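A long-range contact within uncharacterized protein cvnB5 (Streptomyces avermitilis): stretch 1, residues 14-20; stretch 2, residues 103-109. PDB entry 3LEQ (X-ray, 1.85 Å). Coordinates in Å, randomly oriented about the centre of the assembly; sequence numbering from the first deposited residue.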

# COMPACT_ATOMS: atom_id res chain seq x y z
N ASP A 14 8.78 -8.05 -0.35
CA ASP A 14 9.82 -9.07 -0.17
C ASP A 14 10.88 -8.67 0.85
O ASP A 14 11.26 -9.49 1.69
CB ASP A 14 10.45 -9.45 -1.52
CG ASP A 14 9.67 -10.54 -2.26
OD1 ASP A 14 8.48 -10.78 -1.91
OD2 ASP A 14 10.22 -11.18 -3.19
N ARG A 15 11.36 -7.43 0.78
CA ARG A 15 12.44 -6.97 1.66
C ARG A 15 11.95 -6.65 3.07
O ARG A 15 12.70 -6.84 4.03
CB ARG A 15 13.10 -5.71 1.09
CG ARG A 15 13.78 -5.89 -0.26
CD ARG A 15 14.25 -4.54 -0.81
NE ARG A 15 13.15 -3.60 -1.07
CZ ARG A 15 12.79 -2.58 -0.28
NH1 ARG A 15 13.41 -2.32 0.86
NH2 ARG A 15 11.78 -1.81 -0.64
N VAL A 16 10.71 -6.16 3.18
CA VAL A 16 10.23 -5.66 4.47
C VAL A 16 9.32 -6.66 5.21
O VAL A 16 8.15 -6.83 4.88
CB VAL A 16 9.56 -4.27 4.33
CG1 VAL A 16 9.22 -3.68 5.71
CG2 VAL A 16 10.46 -3.33 3.55
N ALA A 17 9.89 -7.32 6.22
CA ALA A 17 9.17 -8.31 7.03
C ALA A 17 7.81 -7.78 7.52
O ALA A 17 6.82 -8.53 7.59
CB ALA A 17 10.03 -8.77 8.21
N GLU A 18 7.77 -6.48 7.82
CA GLU A 18 6.58 -5.83 8.36
C GLU A 18 5.46 -5.67 7.34
O GLU A 18 4.31 -5.50 7.72
CB GLU A 18 6.93 -4.45 8.93
CG GLU A 18 7.63 -4.45 10.27
CD GLU A 18 9.14 -4.57 10.15
OE1 GLU A 18 9.81 -4.40 11.18
OE2 GLU A 18 9.66 -4.84 9.05
N VAL A 19 5.79 -5.70 6.06
CA VAL A 19 4.81 -5.38 5.01
C VAL A 19 4.32 -6.68 4.39
O VAL A 19 5.12 -7.49 3.96
CB VAL A 19 5.41 -4.46 3.93
CG1 VAL A 19 4.44 -4.28 2.77
CG2 VAL A 19 5.78 -3.11 4.51
N ASP A 20 3.01 -6.89 4.40
CA ASP A 20 2.40 -8.08 3.81
C ASP A 20 1.95 -7.90 2.33
O ASP A 20 2.17 -8.79 1.49
CB ASP A 20 1.24 -8.56 4.68
CG ASP A 20 1.70 -9.30 5.95
OD1 ASP A 20 2.90 -9.68 6.08
OD2 ASP A 20 0.84 -9.51 6.82
N GLY A 103 6.93 3.41 12.22
CA GLY A 103 8.04 4.25 11.78
C GLY A 103 8.88 3.61 10.70
O GLY A 103 9.25 4.27 9.72
N VAL A 104 9.17 2.33 10.86
CA VAL A 104 9.93 1.60 9.85
C VAL A 104 9.13 1.52 8.55
O VAL A 104 9.63 1.85 7.47
CB VAL A 104 10.36 0.21 10.35
CG1 VAL A 104 10.89 -0.64 9.21
CG2 VAL A 104 11.40 0.34 11.46
N VAL A 105 7.88 1.10 8.65
CA VAL A 105 7.04 0.97 7.47
C VAL A 105 6.87 2.33 6.78
O VAL A 105 7.02 2.41 5.57
CB VAL A 105 5.67 0.37 7.81
CG1 VAL A 105 4.81 0.33 6.56
CG2 VAL A 105 5.84 -1.06 8.35
N ALA A 106 6.57 3.38 7.53
CA ALA A 106 6.41 4.70 6.91
C ALA A 106 7.67 5.15 6.18
O ALA A 106 7.59 5.72 5.10
CB ALA A 106 5.93 5.73 7.90
N TYR A 107 8.84 4.91 6.78
CA TYR A 107 10.11 5.23 6.13
C TYR A 107 10.27 4.44 4.83
O TYR A 107 10.60 5.00 3.79
CB TYR A 107 11.30 4.92 7.09
CG TYR A 107 12.64 4.95 6.39
CD1 TYR A 107 13.29 6.16 6.14
CD2 TYR A 107 13.23 3.77 5.91
CE1 TYR A 107 14.52 6.19 5.47
CE2 TYR A 107 14.44 3.79 5.23
CZ TYR A 107 15.08 5.00 5.02
OH TYR A 107 16.29 5.00 4.34
N GLN A 108 10.02 3.15 4.88
CA GLN A 108 10.10 2.31 3.67
C GLN A 108 9.16 2.78 2.54
O GLN A 108 9.55 2.81 1.35
CB GLN A 108 9.84 0.83 3.99
CG GLN A 108 10.96 0.18 4.80
CD GLN A 108 12.23 -0.05 4.00
OE1 GLN A 108 12.23 0.03 2.77
NE2 GLN A 108 13.31 -0.35 4.70
N MSE A 109 7.91 3.12 2.91
CA MSE A 109 6.94 3.63 1.95
C MSE A 109 7.41 4.97 1.36
O MSE A 109 7.31 5.19 0.17
CB MSE A 109 5.57 3.79 2.60
CG MSE A 109 4.99 2.49 3.08
SE MSE A 109 3.32 2.75 4.04
CE MSE A 109 2.15 3.39 2.61
O HOH W 1 11.47 1.31 0.14

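The contact between residues 14-20 and 103-109 of cvnB5 is a small packing of a helix exit and its following turn against the side of a distant helix, apolar at its buried part and tied by one direct hydrogen bond and a bridging water. It illustrates a common principle: where a chain leaves a helix, a tight turn can present several of its side chains to a helical surface; here Val16, Glu18 and Val19 reach it, while Ala17 does not.

Stretch 1 ends its helix at Arg15; Val16 is the first residue to leave helical phi/psi, and a type I beta turn follows from Val16 to Val19, closed by Val19 N to Val16 O at 2.9 Å. Stretch 2 is helical throughout, its backbone groups paired i to i+4, as in Gln108 N to Val104 O at 2.9 Å. No backbone-to-backbone hydrogen bond joins the stretches; the direct contacts are between side chains. The backbones come nearest at Glu18 and Val105, whose CA atoms lie 6.9 Å apart.

Val105 is the apolar centre. Its CG1 meets Val19 CG2 at 4.1 Å, while its CG2 lies 3.6 Å from Glu18 CB, so the aliphatic base of an acidic side chain serves as packing surface. About one turn along the second helix from Val105, Gln108 meets Val16, whose CG2 lies 3.8 Å from Gln108 CD, a methyl against an amide carbon.

Gln108 also supplies the polar link. Arg15 NH1 donates to Gln108 OE1 at 3.3 Å, a long bond but nearly straight at 173°, with the acceptor near the guanidinium plane, where the N-H groups point. Water 1 reinforces it, its O accepting from Arg15 NH2 at 3.2 Å and donating to Gln108 O at 2.7 Å and Gln108 OE1 at 3.0 Å. The side-chain oxygen OE1 thus accepts from both the arginine and the water.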